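PDB 3CLW: conserved exported protein from Bacteroides fragilis, which is of unknown function but probably hydrolyses O-glycosidic bonds, as a putative family 30 glycoside hydrolase. Local coordinates for residues 136-141 against 147-152; 348-353 against 407-412; 239-242 against 248-251. One frame throughout, in Å; residues are numbered along the deposited sequence.

Contact 1 (136-141 against 147-152); sequences MTRSAS and QDCINL
R138 and N151 carry this contact, each reaching across to the opposite backbone. The guanidinium of R138 turns its NE/NH2 edge to the chain at 149-150 and holds it side-on. R138 NE donates to I150 O at 3.0 Å and 155°, and NH2 gives the same oxygen a longer second bond. Both nitrogens reach I150 O from one face of its carbonyl plane, while that oxygen lies almost in the guanidinium plane. R138 NH2 also donates to C149 O at 3.0 Å; it stands above that carbonyl plane. The arginine chain is extended as far as CD and then bends at chi3 (-60°), which swings this edge onto the two carbonyls. NH1 meets the carboxylate of D146 in a salt bridge.

N151 points its amide the other way, with CG anti to its backbone N (chi1 -179°), into the turn formed by 137-141. N151 OD1 accepts from S139 N at 3.0 Å, in the amide plane and on a lone pair. N151 ND2 makes two weak bonds, to S141 O (3.0 Å) and to S139 OG (3.1 Å), the latter hydroxyl also bonding to V143 O. The side chain of T137 lies obliquely across this amide, T137 CB 3.3 Å from N151 ND2; T137 OG1 accepts from S141 N and also bonds to Y134 O. Beside the polar groups, L152 CD1 packs on M136 CB at 3.8 Å, with helix 157-173 next to both residues.

Two parts of the long loop between strand 125-128 and helix 157-173 are thus tied by side chain-to-backbone bonds. Buried N151 has its amide oxygen and nitrogen both engaged, which fixes which way the amide is flipped, and D146 probably balances the charge of R138.

Contact 2 (348-353 against 407-412); sequences LANASA and MKRIAI
The guanidinium of R409 and the amide of N350 stand nearly perpendicular, their planes 87° apart. N350 OD1 lies at the guanidinium edge, in its plane, and takes a weak hydrogen bond from R409 NH2: the 3.4 Å separation is long, although the N-H points almost straight at the oxygen (166°). N350 ND2 is 3.5 Å from R409 NH2, but both are donors and do not bond. R409 NE is hydrogen-bonded to Q17 OE1, and the R409 side chain also touches Y16 and Y432 of the flanking strands 6-25 and 427-433.

R409 extends from its strand with CG anti to the backbone N (chi1 -169°) and bends at chi3, carrying NH2 toward the amide. N350 follows the end of helix 328-347 and has positive phi; its side chain also rests on Q17 and H296.

The two residues join the connection between helix 328-347 and strand 353-356, in the probable TIM-barrel part, to strand 408-414, and the 78 Å² buried between the segments makes this a slight contact. One long, nearly straight bond from a probably charged donor to a neutral amide is a weak tie, and Q17 is the stronger polar partner of R409.

Contact 3 (239-242 against 248-251); sequences FEID and PDDI
Backbone N-H groups bond across this contact to two acceptors, D249 OD1 and F239 O. D249 OD1 receives I241 N at 2.8 Å along a practically straight N-H (178°), on the anti side of the carboxylate and 31° out of its plane. The next amide, D242 N, adds a weak bond to D249 OD1 at 3.4 Å. With CG lying between its backbone N and carbonyl carbon (chi1 68°), D249 turns this oxygen to the two successive N-H groups. D250 N donates to F239 O at 3.0 Å.

Like charges also meet: D242 OD1 is 3.5 Å from D249 OD1. The amide donors probably offset some of this repulsion, and D242 OD2 has its own hydrogen bond to T247 OG1.

Packing is lighter. I241 CG1 sits 3.7 Å from D249 CB, and E240 CB lies 3.9 Å from D250 CB.

The contact folds the second half of the loop between strand 226-232 and helix 251-256 on itself, with D250 at the N-cap position but making no side-chain capping bond. The F239 ring meets I295 and R294 (cation-pi) of helix 285-300 and I252 of helix 251-256; I251 packs on P230 and V232 of strand 226-232.

How the contacts relate
All three contacts follow one another along the chain without overlapping. Contacts 1 and 3 each draw together parts of a single loop between a strand and the next helix of the TIM-barrel part; their centres are 22 Å apart and their nearest atoms about 7 Å. Helix 204-221 meets both: D206 accepts from I150 N in contact 1 and K204 donates to D249 O in contact 3. Contact 2 instead joins sequence-distant segments, on the opposite side of the chain's centre from contact 1, 38 Å away between centres. Contact 3 is 25 Å from contact 2 by centres, and both have side chains against helix 285-300.

Contact 1 (136-141 against 147-152)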
loop_
_atom_site.group_PDB
_atom_site.type_symbol
_atom_site.label_atom_id
_atom_site.label_comp_id
_atom_site.label_asym_id
_atom_site.label_seq_id
_atom_site.Cartn_x
_atom_site.Cartn_y
_atom_site.Cartn_z
ATOM N N MET A 136 14.989 23.315 -2.662
ATOM C CA MET A 136 16.018 22.637 -1.873
ATOM C C MET A 136 16.808 21.709 -2.779
ATOM O O MET A 136 17.761 21.097 -2.340
ATOM C CB MET A 136 15.382 21.724 -0.796
ATOM C CG MET A 136 14.769 22.433 0.415
ATOM S SD MET A 136 14.502 21.349 1.850
ATOM C CE MET A 136 13.493 22.488 2.682
ATOM N N THR A 137 16.353 21.528 -4.011
ATOM C CA THR A 137 16.909 20.463 -4.851
ATOM C C THR A 137 18.145 20.956 -5.601
ATOM O O THR A 137 18.421 22.156 -5.602
ATOM C CB THR A 137 15.873 19.962 -5.852
ATOM O OG1 THR A 137 15.516 21.037 -6.723
ATOM C CG2 THR A 137 14.623 19.439 -5.127
ATOM N N ARG A 138 18.915 20.021 -6.169
ATOM C CA ARG A 138 20.068 20.366 -7.005
ATOM C C ARG A 138 19.632 20.959 -8.368
ATOM O O ARG A 138 20.286 21.858 -8.885
ATOM C CB ARG A 138 21.028 19.167 -7.158
ATOM C CG ARG A 138 21.854 18.891 -5.866
ATOM C CD ARG A 138 22.894 17.789 -5.979
ATOM N NE ARG A 138 22.320 16.478 -6.321
ATOM C CZ ARG A 138 22.347 15.933 -7.544
ATOM N NH1 ARG A 138 22.924 16.568 -8.547
ATOM N NH2 ARG A 138 21.811 14.736 -7.767
ATOM N N SER A 139 18.500 20.487 -8.908
ATOM C CA SER A 139 18.052 20.883 -10.229
ATOM C C SER A 139 17.124 22.098 -10.231
ATOM O O SER A 139 16.688 22.554 -11.294
ATOM C CB SER A 139 17.427 19.695 -10.955
ATOM O OG SER A 139 16.278 19.227 -10.283
ATOM N N ALA A 140 16.856 22.633 -9.043
ATOM C CA ALA A 140 15.832 23.668 -8.819
ATOM C C ALA A 140 14.419 23.242 -9.307
ATOM O O ALA A 140 13.620 24.070 -9.776
ATOM C CB ALA A 140 16.249 25.001 -9.428
ATOM N N SER A 141 14.125 21.954 -9.179
ATOM C CA SER A 141 12.901 21.399 -9.688
ATOM C C SER A 141 12.659 20.032 -9.031
ATOM O O SER A 141 13.580 19.378 -8.550
ATOM C CB SER A 141 12.982 21.278 -11.205
ATOM O OG SER A 141 11.927 20.489 -11.699
ATOM N N GLN A 147 21.386 11.028 -12.335
ATOM C CA GLN A 147 21.318 9.918 -11.428
ATOM C C GLN A 147 22.575 9.763 -10.528
ATOM O O GLN A 147 22.942 8.649 -10.182
ATOM C CB GLN A 147 21.011 8.633 -12.185
ATOM C CG GLN A 147 20.342 7.621 -11.300
ATOM C CD GLN A 147 20.096 6.312 -11.988
ATOM O OE1 GLN A 147 20.676 6.048 -13.031
ATOM N NE2 GLN A 147 19.240 5.469 -11.402
ATOM N N ASP A 148 23.196 10.870 -10.110
ATOM C CA ASP A 148 24.426 10.783 -9.279
ATOM C C ASP A 148 24.156 10.388 -7.833
ATOM O O ASP A 148 24.848 9.538 -7.264
ATOM C CB ASP A 148 25.199 12.103 -9.308
ATOM C CG ASP A 148 25.604 12.514 -10.715
ATOM O OD1 ASP A 148 25.705 11.629 -11.620
ATOM O OD2 ASP A 148 25.815 13.725 -10.912
ATOM N N CYS A 149 23.132 11.019 -7.266
ATOM C CA CYS A 149 22.692 10.847 -5.900
ATOM C C CYS A 149 21.380 11.626 -5.813
ATOM O O CYS A 149 20.857 12.104 -6.817
ATOM C CB CYS A 149 23.712 11.446 -4.932
ATOM S SG CYS A 149 24.015 13.212 -5.188
ATOM N N ILE A 150 20.874 11.764 -4.593
ATOM C CA ILE A 150 19.593 12.394 -4.304
ATOM C C ILE A 150 19.565 13.793 -4.884
ATOM O O ILE A 150 20.560 14.518 -4.801
ATOM C CB ILE A 150 19.346 12.410 -2.777
ATOM C CG1 ILE A 150 17.886 12.784 -2.443
ATOM C CG2 ILE A 150 20.439 13.267 -2.043
ATOM C CD1 ILE A 150 17.469 12.507 -0.996
ATOM N N ASN A 151 18.441 14.155 -5.514
ATOM C CA ASN A 151 18.249 15.524 -5.981
ATOM C C ASN A 151 17.880 16.448 -4.794
ATOM O O ASN A 151 16.742 16.941 -4.689
ATOM C CB ASN A 151 17.199 15.579 -7.106
ATOM C CG ASN A 151 16.984 16.985 -7.653
ATOM O OD1 ASN A 151 17.943 17.749 -7.850
ATOM N ND2 ASN A 151 15.714 17.340 -7.911
ATOM N N LEU A 152 18.841 16.618 -3.897
ATOM C CA LEU A 152 18.706 17.429 -2.685
ATOM C C LEU A 152 20.079 17.983 -2.344
ATOM O O LEU A 152 21.075 17.287 -2.417
ATOM C CB LEU A 152 18.146 16.608 -1.506
ATOM C CG LEU A 152 18.059 17.278 -0.136
ATOM C CD1 LEU A 152 17.004 18.378 -0.102
ATOM C CD2 LEU A 152 17.763 16.266 0.928
#

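Contact 2 (348-353 against 407-412)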
loop_
_atom_site.group_PDB
_atom_site.type_symbol
_atom_site.label_atom_id
_atom_site.label_comp_id
_atom_site.label_asym_id
_atom_site.label_seq_id
_atom_site.Cartn_x
_atom_site.Cartn_y
_atom_site.Cartn_z
ATOM N N LEU A 348 3.974 -15.443 2.747
ATOM C CA LEU A 348 5.342 -15.778 2.406
ATOM C C LEU A 348 6.325 -14.715 2.902
ATOM O O LEU A 348 7.308 -15.047 3.542
ATOM C CB LEU A 348 5.509 -16.032 0.905
ATOM C CG LEU A 348 4.672 -17.152 0.293
ATOM C CD1 LEU A 348 5.213 -17.519 -1.073
ATOM C CD2 LEU A 348 4.609 -18.367 1.191
ATOM N N ALA A 349 6.029 -13.441 2.631
ATOM C CA ALA A 349 6.878 -12.340 3.064
ATOM C C ALA A 349 6.519 -11.894 4.478
ATOM O O ALA A 349 7.205 -11.040 5.041
ATOM C CB ALA A 349 6.826 -11.187 2.077
ATOM N N ASN A 350 5.474 -12.503 5.047
ATOM C CA ASN A 350 4.948 -12.165 6.372
ATOM C C ASN A 350 4.705 -10.669 6.562
ATOM O O ASN A 350 5.029 -10.102 7.620
ATOM C CB ASN A 350 5.864 -12.717 7.483
ATOM C CG ASN A 350 5.656 -14.211 7.740
ATOM O OD1 ASN A 350 5.407 -14.630 8.863
ATOM N ND2 ASN A 350 5.761 -15.006 6.704
ATOM N N ALA A 351 4.147 -10.018 5.533
ATOM C CA ALA A 351 4.032 -8.569 5.547
ATOM C C ALA A 351 3.100 -8.148 6.653
ATOM O O ALA A 351 2.064 -8.776 6.838
ATOM C CB ALA A 351 3.522 -8.068 4.210
ATOM N N SER A 352 3.430 -7.072 7.371
ATOM C CA SER A 352 2.458 -6.508 8.323
ATOM C C SER A 352 1.456 -5.510 7.746
ATOM O O SER A 352 0.542 -5.075 8.452
ATOM C CB SER A 352 3.154 -5.905 9.561
ATOM O OG SER A 352 3.637 -6.940 10.420
ATOM N N ALA A 353 1.654 -5.099 6.495
ATOM C CA ALA A 353 0.760 -4.153 5.813
ATOM C C ALA A 353 0.821 -4.442 4.334
ATOM O O ALA A 353 1.865 -4.901 3.850
ATOM C CB ALA A 353 1.152 -2.721 6.063
ATOM N N MET A 407 -4.538 -7.709 14.767
ATOM C CA MET A 407 -4.783 -9.131 14.606
ATOM C C MET A 407 -3.458 -9.778 14.294
ATOM O O MET A 407 -2.572 -9.150 13.726
ATOM C CB MET A 407 -5.765 -9.419 13.465
ATOM C CG MET A 407 -7.255 -9.211 13.813
ATOM S SD MET A 407 -8.313 -9.895 12.521
ATOM C CE MET A 407 -9.881 -9.635 13.292
ATOM N N LYS A 408 -3.321 -11.048 14.629
ATOM C CA LYS A 408 -2.132 -11.758 14.221
ATOM C C LYS A 408 -2.493 -12.834 13.228
ATOM O O LYS A 408 -3.551 -13.433 13.337
ATOM C CB LYS A 408 -1.411 -12.283 15.457
ATOM C CG LYS A 408 -0.865 -11.094 16.236
ATOM C CD LYS A 408 -0.172 -11.463 17.501
ATOM C CE LYS A 408 0.521 -10.241 18.078
ATOM N NZ LYS A 408 0.360 -10.247 19.568
ATOM N N ARG A 409 -1.645 -13.017 12.225
ATOM C CA ARG A 409 -1.736 -14.170 11.367
ATOM C C ARG A 409 -1.417 -15.438 12.184
ATOM O O ARG A 409 -0.507 -15.445 13.008
ATOM C CB ARG A 409 -0.786 -14.059 10.173
ATOM C CG ARG A 409 -1.056 -15.107 9.143
ATOM C CD ARG A 409 -0.267 -14.897 7.893
ATOM N NE ARG A 409 1.138 -15.259 8.054
ATOM C CZ ARG A 409 1.651 -16.453 7.743
ATOM N NH1 ARG A 409 0.860 -17.419 7.308
ATOM N NH2 ARG A 409 2.950 -16.692 7.879
ATOM N N ILE A 410 -2.192 -16.491 11.956
ATOM C CA ILE A 410 -2.031 -17.757 12.679
ATOM C C ILE A 410 -1.966 -18.853 11.639
ATOM O O ILE A 410 -2.233 -18.602 10.456
ATOM C CB ILE A 410 -3.164 -17.994 13.701
ATOM C CG1 ILE A 410 -4.552 -17.979 13.015
ATOM C CG2 ILE A 410 -3.103 -16.948 14.789
ATOM C CD1 ILE A 410 -5.709 -18.110 13.965
ATOM N N ALA A 411 -1.568 -20.051 12.062
ATOM C CA ALA A 411 -1.401 -21.179 11.144
ATOM C C ALA A 411 -2.740 -21.744 10.644
ATOM O O ALA A 411 -3.712 -21.857 11.402
ATOM C CB ALA A 411 -0.579 -22.297 11.824
ATOM N N ILE A 412 -2.771 -22.108 9.372
ATOM C CA ILE A 412 -3.879 -22.881 8.805
ATOM C C ILE A 412 -3.247 -23.840 7.785
ATOM O O ILE A 412 -2.813 -23.436 6.725
ATOM C CB ILE A 412 -5.027 -21.983 8.200
ATOM C CG1 ILE A 412 -6.094 -22.839 7.484
ATOM C CG2 ILE A 412 -4.468 -20.929 7.229
ATOM C CD1 ILE A 412 -7.425 -22.138 7.184
#

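Contact 3 (239-242 against 248-251)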
loop_
_atom_site.group_PDB
_atom_site.type_symbol
_atom_site.label_atom_id
_atom_site.label_comp_id
_atom_site.label_asym_id
_atom_site.label_seq_id
_atom_site.Cartn_x
_atom_site.Cartn_y
_atom_site.Cartn_z
ATOM N N PHE A 239 17.975 -7.089 -1.935
ATOM C CA PHE A 239 19.164 -7.922 -1.949
ATOM C C PHE A 239 20.171 -7.328 -2.943
ATOM O O PHE A 239 19.836 -6.455 -3.712
ATOM C CB PHE A 239 18.773 -9.339 -2.350
ATOM C CG PHE A 239 17.453 -9.795 -1.764
ATOM C CD1 PHE A 239 17.377 -10.286 -0.461
ATOM C CD2 PHE A 239 16.281 -9.739 -2.520
ATOM C CE1 PHE A 239 16.176 -10.702 0.071
ATOM C CE2 PHE A 239 15.071 -10.159 -1.974
ATOM C CZ PHE A 239 15.028 -10.637 -0.680
ATOM N N GLU A 240 21.422 -7.777 -2.900
ATOM C CA GLU A 240 22.469 -7.205 -3.757
ATOM C C GLU A 240 22.277 -7.725 -5.167
ATOM O O GLU A 240 22.088 -8.930 -5.343
ATOM C CB GLU A 240 23.861 -7.587 -3.223
ATOM C CG GLU A 240 25.026 -6.810 -3.847
ATOM C CD GLU A 240 26.381 -7.141 -3.188
ATOM O OE1 GLU A 240 26.566 -8.270 -2.672
ATOM O OE2 GLU A 240 27.266 -6.264 -3.179
ATOM N N ILE A 241 22.299 -6.824 -6.153
ATOM C CA ILE A 241 21.998 -7.172 -7.560
ATOM C C ILE A 241 23.003 -6.706 -8.637
ATOM O O ILE A 241 22.933 -7.158 -9.777
ATOM C CB ILE A 241 20.583 -6.676 -8.019
ATOM C CG1 ILE A 241 20.429 -5.165 -7.818
ATOM C CG2 ILE A 241 19.468 -7.484 -7.334
ATOM C CD1 ILE A 241 19.783 -4.447 -8.988
ATOM N N ASP A 242 23.896 -5.783 -8.306
ATOM C CA ASP A 242 24.919 -5.357 -9.270
ATOM C C ASP A 242 26.269 -5.033 -8.596
ATOM O O ASP A 242 26.428 -5.265 -7.408
ATOM C CB ASP A 242 24.420 -4.159 -10.103
ATOM C CG ASP A 242 24.191 -2.897 -9.265
ATOM O OD1 ASP A 242 24.716 -2.804 -8.125
ATOM O OD2 ASP A 242 23.475 -1.992 -9.759
ATOM N N PRO A 248 21.081 1.767 -4.634
ATOM C CA PRO A 248 20.437 1.416 -3.364
ATOM C C PRO A 248 19.841 0.015 -3.408
ATOM O O PRO A 248 18.635 -0.167 -3.173
ATOM C CB PRO A 248 19.353 2.496 -3.214
ATOM C CG PRO A 248 18.963 2.787 -4.639
ATOM C CD PRO A 248 20.256 2.716 -5.418
ATOM N N ASP A 249 20.678 -0.970 -3.721
ATOM C CA ASP A 249 20.312 -2.364 -3.554
ATOM C C ASP A 249 20.838 -2.838 -2.209
ATOM O O ASP A 249 21.293 -2.025 -1.381
ATOM C CB ASP A 249 20.837 -3.234 -4.709
ATOM C CG ASP A 249 22.371 -3.352 -4.721
ATOM O OD1 ASP A 249 22.881 -4.181 -5.511
ATOM O OD2 ASP A 249 23.056 -2.617 -3.960
ATOM N N ASP A 250 20.746 -4.142 -1.984
ATOM C CA ASP A 250 21.235 -4.761 -0.750
ATOM C C ASP A 250 20.661 -4.129 0.517
ATOM O O ASP A 250 21.331 -4.084 1.568
ATOM C CB ASP A 250 22.779 -4.749 -0.721
ATOM C CG ASP A 250 23.345 -5.671 0.333
ATOM O OD1 ASP A 250 22.801 -6.782 0.476
ATOM O OD2 ASP A 250 24.319 -5.266 1.039
ATOM N N ILE A 251 19.417 -3.639 0.414
ATOM C CA ILE A 251 18.754 -2.917 1.506
ATOM C C ILE A 251 18.710 -3.720 2.813
ATOM O O ILE A 251 19.071 -3.206 3.871
ATOM C CB ILE A 251 17.307 -2.435 1.116
ATOM C CG1 ILE A 251 17.355 -1.398 -0.027
ATOM C CG2 ILE A 251 16.537 -1.931 2.343
ATOM C CD1 ILE A 251 18.089 -0.067 0.276
#